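Local coordinates for protein xyloglucan-specific endo-beta-1,4-glucanase BoGH5A (Bacteroides ovatus, PDB 3ZMR) that cleaves the beta-1,4-glucan backbone of xyloglucan at internal linkages, keeping the beta configuration and releasing xyloglucan oligosaccharides, at residues Arg15-Ala21 against Ile87-Leu93; Gly162-Phe168 against Lys444-Arg448; Pro273-Tyr278 against Lys315-His319. All blocks are in the same frame, centred on the assembly; numbering follows the deposited sequence.

In the fold
The three contacts lie well apart and touch nowhere. Contact 1, the most distant from the chain's centre, pairs two strands at the edge of the N-terminal BACON sheet; backbone bonds dominate it, with apolar side chains inward and polar ones outward. Contacts 2 and 3 both belong to the catalytic barrel, but on opposite sides of the chain's centre. Contact 2 is buried and apolar, bringing a loop after strand 433-436 against the end of helix 157-165. Contact 3 lies at the surface between helices 275-293 and 313-319, where a ring stack carries polar edges served by a water and a diol. Along the chain, contact 3 is nested within contact 2.

Contact 1: Arg15-Ala21 against Ile87-Leu93; sequences RNLEFDA and INVKQSL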
loop_
_atom_site.group_PDB
_atom_site.type_symbol
_atom_site.label_atom_id
_atom_site.label_comp_id
_atom_site.label_asym_id
_atom_site.label_seq_id
_atom_site.Cartn_x
_atom_site.Cartn_y
_atom_site.Cartn_z
ATOM N N ARG A 15 -29.309 -27.250 -2.352
ATOM C CA ARG A 15 -28.653 -28.380 -3.013
ATOM C C ARG A 15 -27.604 -27.931 -4.047
ATOM O O ARG A 15 -26.721 -28.706 -4.451
ATOM C CB ARG A 15 -29.692 -29.268 -3.693
ATOM C CG ARG A 15 -30.725 -29.866 -2.749
ATOM C CD ARG A 15 -30.122 -30.896 -1.828
ATOM N NE ARG A 15 -31.152 -31.622 -1.070
ATOM C CZ ARG A 15 -31.590 -32.848 -1.349
ATOM N NH1 ARG A 15 -31.103 -33.524 -2.388
ATOM N NH2 ARG A 15 -32.508 -33.416 -0.573
ATOM N N ASN A 16 -27.714 -26.672 -4.455
ATOM C CA ASN A 16 -26.828 -26.098 -5.466
ATOM C C ASN A 16 -26.460 -24.674 -5.083
ATOM O O ASN A 16 -27.165 -23.725 -5.402
ATOM C CB ASN A 16 -27.484 -26.138 -6.851
ATOM C CG ASN A 16 -27.778 -27.557 -7.304
ATOM O OD1 ASN A 16 -26.894 -28.270 -7.806
ATOM N ND2 ASN A 16 -29.013 -27.988 -7.096
ATOM N N LEU A 17 -25.351 -24.559 -4.365
ATOM C CA LEU A 17 -24.901 -23.271 -3.841
ATOM C C LEU A 17 -23.935 -22.584 -4.822
ATOM O O LEU A 17 -23.083 -23.237 -5.454
ATOM C CB LEU A 17 -24.194 -23.479 -2.492
ATOM C CG LEU A 17 -25.004 -24.157 -1.379
ATOM C CD1 LEU A 17 -24.151 -24.358 -0.137
ATOM C CD2 LEU A 17 -26.319 -23.435 -1.066
ATOM N N GLU A 18 -24.025 -21.260 -4.848
ATOM C CA GLU A 18 -23.223 -20.398 -5.723
ATOM C C GLU A 18 -22.569 -19.304 -4.881
ATOM O O GLU A 18 -23.274 -18.578 -4.161
ATOM C CB GLU A 18 -24.106 -19.738 -6.804
ATOM C CG GLU A 18 -24.965 -20.696 -7.612
ATOM C CD GLU A 18 -24.313 -21.221 -8.876
ATOM O OE1 GLU A 18 -23.313 -20.642 -9.349
ATOM O OE2 GLU A 18 -24.822 -22.228 -9.408
ATOM N N PHE A 19 -21.242 -19.157 -5.057
ATOM C CA PHE A 19 -20.458 -18.133 -4.365
ATOM C C PHE A 19 -19.696 -17.304 -5.409
ATOM O O PHE A 19 -19.237 -17.826 -6.436
ATOM C CB PHE A 19 -19.452 -18.775 -3.419
ATOM C CG PHE A 19 -20.058 -19.488 -2.233
ATOM C CD1 PHE A 19 -20.557 -20.774 -2.337
ATOM C CD2 PHE A 19 -20.074 -18.888 -0.991
ATOM C CE1 PHE A 19 -21.087 -21.425 -1.221
ATOM C CE2 PHE A 19 -20.606 -19.511 0.114
ATOM C CZ PHE A 19 -21.102 -20.790 0.007
ATOM N N ASP A 20 -19.526 -16.016 -5.136
ATOM C CA ASP A 20 -18.589 -15.229 -5.951
ATOM C C ASP A 20 -17.138 -15.474 -5.443
ATOM O O ASP A 20 -16.892 -16.280 -4.522
ATOM C CB ASP A 20 -19.008 -13.749 -6.059
ATOM C CG ASP A 20 -18.882 -12.984 -4.784
ATOM O OD1 ASP A 20 -18.128 -13.395 -3.893
ATOM O OD2 ASP A 20 -19.545 -11.931 -4.698
ATOM N N ALA A 21 -16.186 -14.790 -6.067
ATOM C CA ALA A 21 -14.771 -15.032 -5.814
ATOM C C ALA A 21 -14.276 -14.574 -4.436
ATOM O O ALA A 21 -13.210 -14.987 -3.999
ATOM C CB ALA A 21 -13.932 -14.362 -6.877
ATOM N N ILE A 87 -24.501 -31.864 -1.817
ATOM C CA ILE A 87 -24.734 -30.488 -2.239
ATOM C C ILE A 87 -23.605 -30.039 -3.179
ATOM O O ILE A 87 -22.442 -30.276 -2.926
ATOM C CB ILE A 87 -24.765 -29.567 -0.988
ATOM C CG1 ILE A 87 -25.937 -29.936 -0.070
ATOM C CG2 ILE A 87 -24.767 -28.089 -1.384
ATOM C CD1 ILE A 87 -25.846 -29.365 1.340
ATOM N N ASN A 88 -23.984 -29.408 -4.284
ATOM C CA ASN A 88 -23.014 -28.800 -5.204
ATOM C C ASN A 88 -22.651 -27.391 -4.711
ATOM O O ASN A 88 -23.536 -26.645 -4.283
ATOM C CB ASN A 88 -23.590 -28.675 -6.624
ATOM C CG ASN A 88 -23.770 -30.031 -7.318
ATOM O OD1 ASN A 88 -22.841 -30.840 -7.393
ATOM N ND2 ASN A 88 -24.983 -30.275 -7.814
ATOM N N VAL A 89 -21.359 -27.066 -4.806
ATOM C CA VAL A 89 -20.830 -25.727 -4.563
ATOM C C VAL A 89 -20.017 -25.260 -5.766
ATOM O O VAL A 89 -19.069 -25.932 -6.193
ATOM C CB VAL A 89 -19.935 -25.693 -3.302
ATOM C CG1 VAL A 89 -19.361 -24.292 -3.072
ATOM C CG2 VAL A 89 -20.741 -26.152 -2.097
ATOM N N LYS A 90 -20.393 -24.097 -6.285
ATOM C CA LYS A 90 -19.681 -23.484 -7.413
ATOM C C LYS A 90 -19.248 -22.091 -6.968
ATOM O O LYS A 90 -20.050 -21.315 -6.453
ATOM C CB LYS A 90 -20.581 -23.363 -8.642
ATOM C CG LYS A 90 -19.883 -22.787 -9.876
ATOM C CD LYS A 90 -20.823 -22.702 -11.073
ATOM C CE LYS A 90 -21.269 -24.069 -11.547
ATOM N NZ LYS A 90 -22.221 -23.945 -12.689
ATOM N N GLN A 91 -17.980 -21.794 -7.199
ATOM C CA GLN A 91 -17.409 -20.485 -6.906
ATOM C C GLN A 91 -16.797 -19.872 -8.179
ATOM O O GLN A 91 -15.949 -20.478 -8.816
ATOM C CB GLN A 91 -16.360 -20.573 -5.811
ATOM C CG GLN A 91 -15.853 -19.197 -5.419
ATOM C CD GLN A 91 -14.849 -19.194 -4.282
ATOM O OE1 GLN A 91 -14.083 -20.147 -4.086
ATOM N NE2 GLN A 91 -14.798 -18.065 -3.549
ATOM N N SER A 92 -17.230 -18.656 -8.506
ATOM C CA SER A 92 -16.764 -17.975 -9.710
ATOM C C SER A 92 -15.367 -17.397 -9.570
ATOM O O SER A 92 -14.819 -17.287 -8.472
ATOM C CB SER A 92 -17.755 -16.934 -10.210
ATOM O OG SER A 92 -18.039 -15.998 -9.226
ATOM N N LEU A 93 -14.767 -17.098 -10.723
ATOM C CA LEU A 93 -13.487 -16.405 -10.779
ATOM C C LEU A 93 -13.692 -14.920 -10.460
ATOM O O LEU A 93 -14.813 -14.404 -10.502
ATOM C CB LEU A 93 -12.795 -16.615 -12.136
ATOM C CG LEU A 93 -13.527 -16.291 -13.427
ATOM C CD1 LEU A 93 -13.637 -14.806 -13.678
ATOM C CD2 LEU A 93 -12.773 -16.940 -14.577
HETATM O O HOH W 1 -16.824 -13.417 -8.616
#
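Asn16 and Asn88 stand side by side on one face of a parallel strand pair, pointing the same way, their amide planes 32° apart. Asn88 ND2 donates to Asn16 OD1 over 2.8 Å, almost straight and within the amide plane of Asn88, so one N-H of Asn88 and the carbonyl of Asn16 are paired across the strands. Farther along this face Glu18 and Lys90 also run alongside, but it is the carboxylate oxygen OE1 of Glu18 that rests on CD of Lys90, at 3.7 Å. OE2 of Glu18 stays 4.5 Å from NZ of Lys90, too far for a salt bridge, and any attraction is probably diffuse.

The other face is mostly apolar. Leu17 slants across Ile87, its CG 3.9 Å from Ile87 CG2, and the Phe19 ring likewise meets Val89 at a slant, CD1 to CG1 3.8 Å. Branched and aromatic side chains suit this face because Ile60 and Val62 of strand 55-62 pack against it. Gln91 is the polar exception here: with CG anti to the backbone N (chi1 -175°) and the chain extended beyond, NE2 reaches Asp20 O at 2.9 Å. The same NE2 also bonds to Glu63 O, while OE1 takes Arg71, which satisfies this buried amide.

Between the faces the backbones alternate donor and acceptor from Arg15 O to Ser92 N. This is a parallel edge-strand pairing: strand 16-19 is outermost, beside strand 85-91, in the otherwise antiparallel sheet of a BACON domain, whose E-set assignment is consistent with an immunoglobulin-like beta-sandwich.

Contact 2: Gly162-Phe168 against Lys444-Arg448; sequences GIKAAGF and KLFDR
Phe446 drives its ring into the end of helix 157-165, and nearly everything tight here gathers on that ring. Ile163 comes over one face: its CG1 lies 4.1 Å from the centroid, a CH-pi contact offset toward the rim, with the two side chains crossing at about a right angle. Ala166 CB meets the ring's edge in its plane, 3.7 Å from Phe446 CZ. A methyl suits that place, one helical turn from Ile163, where the edge of the ring presses against the backbone. Phe168 CE2 also comes at the edge, 3.9 Å from Phe446 CZ, the two side chains running past each other in opposite directions. Leu445 extends this buried part, its CD1 3.8 Å from Phe168 CZ, and Ile462 of helix 456-471 touches both residues.

Phe168 can turn back to this loop because the helix ends just before it in a Schellman motif, with Gly167 at positive phi (110°), a conformation that favours glycine. In the beta/alpha barrel, this helix lies between strands 125-127 and 170-173, and Lys444-Arg448 follows strand 433-436, so the contact spans the seam where the barrel's last strand meets its first. Replacing Phe446 by an alanine would probably leave a gap between Ile163, Ala166 and Phe168 and let the Phe168 ring turn more freely.

The looser side is the partly exposed Gly162, which gives only backbone: its carbonyl O stands 3.5 Å from Phe446 CE1 and is already bonded to Ala166 N. Lys164, also partly exposed, points away and bonds to Asp169 instead.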
loop_
_atom_site.group_PDB
_atom_site.type_symbol
_atom_site.label_atom_id
_atom_site.label_comp_id
_atom_site.label_asym_id
_atom_site.label_seq_id
_atom_site.Cartn_x
_atom_site.Cartn_y
_atom_site.Cartn_z
ATOM N N GLY A 162 16.756 17.267 -12.113
ATOM C CA GLY A 162 17.810 17.188 -11.095
ATOM C C GLY A 162 17.764 15.881 -10.335
ATOM O O GLY A 162 18.793 15.272 -10.017
ATOM N N ILE A 163 16.544 15.438 -10.012
ATOM C CA ILE A 163 16.343 14.135 -9.350
ATOM C C ILE A 163 16.933 13.005 -10.192
ATOM O O ILE A 163 17.701 12.154 -9.690
ATOM C CB ILE A 163 14.853 13.916 -9.002
ATOM C CG1 ILE A 163 14.420 14.864 -7.869
ATOM C CG2 ILE A 163 14.550 12.450 -8.649
ATOM C CD1 ILE A 163 12.904 14.950 -7.735
ATOM N N LYS A 164 16.585 12.991 -11.481
ATOM C CA LYS A 164 17.114 11.981 -12.391
ATOM C C LYS A 164 18.635 12.038 -12.510
ATOM O O LYS A 164 19.323 11.030 -12.433
ATOM C CB LYS A 164 16.471 12.133 -13.752
ATOM C CG LYS A 164 16.905 11.117 -14.805
ATOM C CD LYS A 164 16.245 9.768 -14.627
ATOM C CE LYS A 164 16.789 8.760 -15.634
ATOM N NZ LYS A 164 16.106 7.471 -15.483
ATOM N N ALA A 165 19.151 13.261 -12.647
ATOM C CA ALA A 165 20.589 13.467 -12.813
ATOM C C ALA A 165 21.427 13.001 -11.624
ATOM O O ALA A 165 22.557 12.536 -11.792
ATOM C CB ALA A 165 20.861 14.931 -13.123
ATOM N N ALA A 166 20.853 13.062 -10.430
ATOM C CA ALA A 166 21.535 12.637 -9.207
ATOM C C ALA A 166 21.601 11.109 -9.070
ATOM O O ALA A 166 22.299 10.584 -8.205
ATOM C CB ALA A 166 20.820 13.239 -8.016
ATOM N N GLY A 167 20.851 10.390 -9.900
ATOM C CA GLY A 167 20.883 8.924 -9.867
ATOM C C GLY A 167 19.634 8.238 -9.340
ATOM O O GLY A 167 19.616 7.030 -9.156
ATOM N N PHE A 168 18.573 9.009 -9.144
ATOM C CA PHE A 168 17.282 8.449 -8.732
ATOM C C PHE A 168 16.485 8.072 -9.964
ATOM O O PHE A 168 16.470 8.804 -10.946
ATOM C CB PHE A 168 16.497 9.442 -7.906
ATOM C CG PHE A 168 17.156 9.790 -6.617
ATOM C CD1 PHE A 168 17.105 8.909 -5.565
ATOM C CD2 PHE A 168 17.865 10.977 -6.463
ATOM C CE1 PHE A 168 17.697 9.208 -4.363
ATOM C CE2 PHE A 168 18.460 11.278 -5.244
ATOM C CZ PHE A 168 18.375 10.397 -4.197
ATOM N N LYS A 444 15.687 18.134 3.030
ATOM C CA LYS A 444 15.543 18.033 1.590
ATOM C C LYS A 444 16.871 17.672 0.887
ATOM O O LYS A 444 17.977 18.005 1.382
ATOM C CB LYS A 444 14.943 19.321 1.018
ATOM C CG LYS A 444 15.937 20.471 0.908
ATOM C CD LYS A 444 15.235 21.804 0.669
ATOM C CE LYS A 444 16.267 22.904 0.451
ATOM N NZ LYS A 444 15.626 24.238 0.305
ATOM N N LEU A 445 16.766 16.996 -0.268
ATOM C CA LEU A 445 17.952 16.660 -1.041
ATOM C C LEU A 445 18.266 17.675 -2.123
ATOM O O LEU A 445 19.414 17.815 -2.542
ATOM C CB LEU A 445 17.837 15.276 -1.644
ATOM C CG LEU A 445 17.630 14.137 -0.669
ATOM C CD1 LEU A 445 17.503 12.852 -1.475
ATOM C CD2 LEU A 445 18.759 14.029 0.373
ATOM N N PHE A 446 17.223 18.384 -2.555
ATOM C CA PHE A 446 17.309 19.313 -3.695
ATOM C C PHE A 446 16.693 20.674 -3.355
ATOM O O PHE A 446 15.804 20.785 -2.528
ATOM C CB PHE A 446 16.566 18.749 -4.940
ATOM C CG PHE A 446 17.115 17.450 -5.403
ATOM C CD1 PHE A 446 18.202 17.405 -6.266
ATOM C CD2 PHE A 446 16.588 16.261 -4.935
ATOM C CE1 PHE A 446 18.751 16.191 -6.637
ATOM C CE2 PHE A 446 17.140 15.051 -5.316
ATOM C CZ PHE A 446 18.239 15.020 -6.135
ATOM N N ASP A 447 17.184 21.705 -4.036
ATOM C CA ASP A 447 16.488 22.971 -4.089
ATOM C C ASP A 447 15.239 22.788 -4.967
ATOM O O ASP A 447 15.347 22.425 -6.141
ATOM C CB ASP A 447 17.357 24.053 -4.697
ATOM C CG ASP A 447 16.783 25.403 -4.476
ATOM O OD1 ASP A 447 15.794 25.746 -5.121
ATOM O OD2 ASP A 447 17.289 26.122 -3.628
ATOM N N ARG A 448 14.058 23.010 -4.393
ATOM C CA ARG A 448 12.812 22.798 -5.167
ATOM C C ARG A 448 12.646 23.736 -6.358
ATOM O O ARG A 448 12.016 23.404 -7.363
ATOM C CB ARG A 448 11.589 22.895 -4.272
ATOM C CG ARG A 448 11.423 21.799 -3.236
ATOM C CD ARG A 448 11.355 20.406 -3.864
ATOM N NE ARG A 448 10.989 19.400 -2.888
ATOM C CZ ARG A 448 9.757 19.187 -2.452
ATOM N NH1 ARG A 448 8.714 19.830 -2.970
ATOM N NH2 ARG A 448 9.565 18.271 -1.519
#

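Contact 3: Pro273-Tyr278 against Lys315-His319; sequences PTEENY and KAVAH. With EDO (1,2-ethanediol), chain G.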
loop_
_atom_site.group_PDB
_atom_site.type_symbol
_atom_site.label_atom_id
_atom_site.label_comp_id
_atom_site.label_asym_id
_atom_site.label_seq_id
_atom_site.Cartn_x
_atom_site.Cartn_y
_atom_site.Cartn_z
ATOM N N PRO A 273 -4.553 -2.578 16.822
ATOM C CA PRO A 273 -5.672 -2.788 15.901
ATOM C C PRO A 273 -6.328 -4.158 16.061
ATOM O O PRO A 273 -5.682 -5.137 16.484
ATOM C CB PRO A 273 -5.007 -2.666 14.510
ATOM C CG PRO A 273 -3.828 -1.797 14.768
ATOM C CD PRO A 273 -3.311 -2.274 16.094
ATOM N N THR A 274 -7.582 -4.218 15.662
ATOM C CA THR A 274 -8.407 -5.409 15.830
ATOM C C THR A 274 -8.559 -6.139 14.503
ATOM O O THR A 274 -8.220 -5.592 13.452
ATOM C CB THR A 274 -9.808 -4.997 16.269
ATOM O OG1 THR A 274 -10.417 -4.228 15.215
ATOM C CG2 THR A 274 -9.762 -4.160 17.562
ATOM N N GLU A 275 -9.090 -7.353 14.541
ATOM C CA GLU A 275 -9.352 -8.085 13.317
ATOM C C GLU A 275 -10.308 -7.327 12.381
ATOM O O GLU A 275 -10.113 -7.320 11.137
ATOM C CB GLU A 275 -9.784 -9.518 13.635
ATOM C CG GLU A 275 -8.634 -10.408 14.144
ATOM C CD GLU A 275 -7.369 -10.421 13.257
ATOM O OE1 GLU A 275 -7.454 -10.479 12.003
ATOM O OE2 GLU A 275 -6.251 -10.394 13.821
ATOM N N GLU A 276 -11.282 -6.625 12.961
ATOM C CA GLU A 276 -12.167 -5.748 12.196
ATOM C C GLU A 276 -11.349 -4.674 11.441
ATOM O O GLU A 276 -11.563 -4.445 10.246
ATOM C CB GLU A 276 -13.204 -5.080 13.109
ATOM C CG GLU A 276 -14.012 -3.992 12.449
ATOM C CD GLU A 276 -14.970 -3.279 13.384
ATOM O OE1 GLU A 276 -14.735 -3.284 14.604
ATOM O OE2 GLU A 276 -15.943 -2.671 12.899
ATOM N N ASN A 277 -10.431 -4.019 12.150
ATOM C CA ASN A 277 -9.616 -2.992 11.529
ATOM C C ASN A 277 -8.798 -3.528 10.332
ATOM O O ASN A 277 -8.745 -2.892 9.255
ATOM C CB ASN A 277 -8.642 -2.357 12.499
ATOM C CG ASN A 277 -9.295 -1.666 13.695
ATOM O OD1 ASN A 277 -8.677 -1.671 14.764
ATOM N ND2 ASN A 277 -10.466 -1.024 13.535
ATOM N N TYR A 278 -8.159 -4.689 10.503
ATOM C CA TYR A 278 -7.405 -5.293 9.383
ATOM C C TYR A 278 -8.300 -5.701 8.218
ATOM O O TYR A 278 -7.942 -5.522 7.052
ATOM C CB TYR A 278 -6.529 -6.443 9.849
ATOM C CG TYR A 278 -5.463 -6.047 10.835
ATOM C CD1 TYR A 278 -4.470 -5.137 10.514
ATOM C CD2 TYR A 278 -5.462 -6.588 12.118
ATOM C CE1 TYR A 278 -3.504 -4.779 11.430
ATOM C CE2 TYR A 278 -4.487 -6.250 13.045
ATOM C CZ TYR A 278 -3.520 -5.315 12.698
ATOM O OH TYR A 278 -2.513 -4.958 13.580
ATOM N N LYS A 315 3.080 -5.224 10.935
ATOM C CA LYS A 315 1.666 -5.440 10.613
ATOM C C LYS A 315 1.454 -6.000 9.199
ATOM O O LYS A 315 0.461 -6.700 8.935
ATOM C CB LYS A 315 0.817 -4.195 10.870
ATOM C CG LYS A 315 0.684 -3.837 12.353
ATOM C CD LYS A 315 -0.048 -2.527 12.566
ATOM C CE LYS A 315 -0.217 -2.205 14.036
ATOM N NZ LYS A 315 1.069 -1.941 14.710
ATOM N N ALA A 316 2.352 -5.652 8.278
ATOM C CA ALA A 316 2.298 -6.257 6.931
ATOM C C ALA A 316 2.490 -7.766 7.039
ATOM O O ALA A 316 1.695 -8.569 6.536
ATOM C CB ALA A 316 3.361 -5.653 6.014
ATOM N N VAL A 317 3.570 -8.154 7.699
ATOM C CA VAL A 317 3.927 -9.550 7.842
ATOM C C VAL A 317 2.798 -10.320 8.525
ATOM O O VAL A 317 2.457 -11.434 8.122
ATOM C CB VAL A 317 5.246 -9.694 8.626
ATOM C CG1 VAL A 317 5.544 -11.148 8.970
ATOM C CG2 VAL A 317 6.413 -9.109 7.825
ATOM N N ALA A 318 2.203 -9.727 9.562
ATOM C CA ALA A 318 1.179 -10.428 10.364
ATOM C C ALA A 318 -0.233 -10.391 9.763
ATOM O O ALA A 318 -1.046 -11.295 10.008
ATOM C CB ALA A 318 1.160 -9.863 11.791
ATOM N N HIS A 319 -0.564 -9.339 9.018
ATOM C CA HIS A 319 -1.969 -9.091 8.670
ATOM C C HIS A 319 -2.300 -8.699 7.235
ATOM O O HIS A 319 -3.479 -8.646 6.876
ATOM C CB HIS A 319 -2.550 -8.001 9.588
ATOM C CG HIS A 319 -2.364 -8.278 11.045
ATOM N ND1 HIS A 319 -3.095 -9.231 11.709
ATOM C CD2 HIS A 319 -1.542 -7.714 11.964
ATOM C CE1 HIS A 319 -2.723 -9.253 12.977
ATOM N NE2 HIS A 319 -1.791 -8.331 13.157
HETATM C C1 EDO G . 1.209 -7.040 14.018
HETATM O O1 EDO G . 2.427 -6.393 14.365
HETATM C C2 EDO G . 0.154 -7.032 15.128
HETATM O O2 EDO G . -0.248 -8.357 15.475
HETATM O O HOH W 2 -4.993 -10.771 10.615
#
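ND1 of His319 holds a water at 2.7 Å, and the water in turn donates to Glu275 OE1, bridging the two helices through solvent. On the other side of the imidazole, NE2 of His319 shares a hydrogen bond of 2.8 Å with O2 of a 1,2-ethanediol, probably from the crystallisation liquor; either partner could donate.

With both nitrogens busy at the edge, the faces are left for packing. The Tyr278 ring lies against one face of the imidazole in a face-to-face stack, centroids 3.6 Å apart and planes only 10° from parallel. His319 CB adds a CH-pi contact over the same face of Tyr278. Placing CG anti to the carbonyl carbon (chi1 -53°) then swings the imidazole over the phenol face that CB already overlies. Ala318 CB lies over the rim of the opposite imidazole face, and Tyr309 meets Tyr278 edge-to-face. A flat, two-nitrogen ring therefore suits this place: it stacks as an aromatic and still answers water.

At the outer end of the phenol, Lys315 runs its aliphatic chain past the hydroxyl, CG lying 3.6 Å from Tyr278 OH. Its CE then crosses to Pro273, reaching CG at 3.7 Å, so the methylenes do the packing. Pro273 leads into a capping box in which Thr274 OG1 accepts from Asn277 N and Asn277 OD1 from Thr274 N, fixing the start of helix 275-293.

These are successive outer helices of the barrel, on either side of strand 304-307. Their chemistry implies a joint held by ring stacking and bridged at its polar rim, where the Glu275 carboxylate, linked through the water, would probably favour a protonated imidazole.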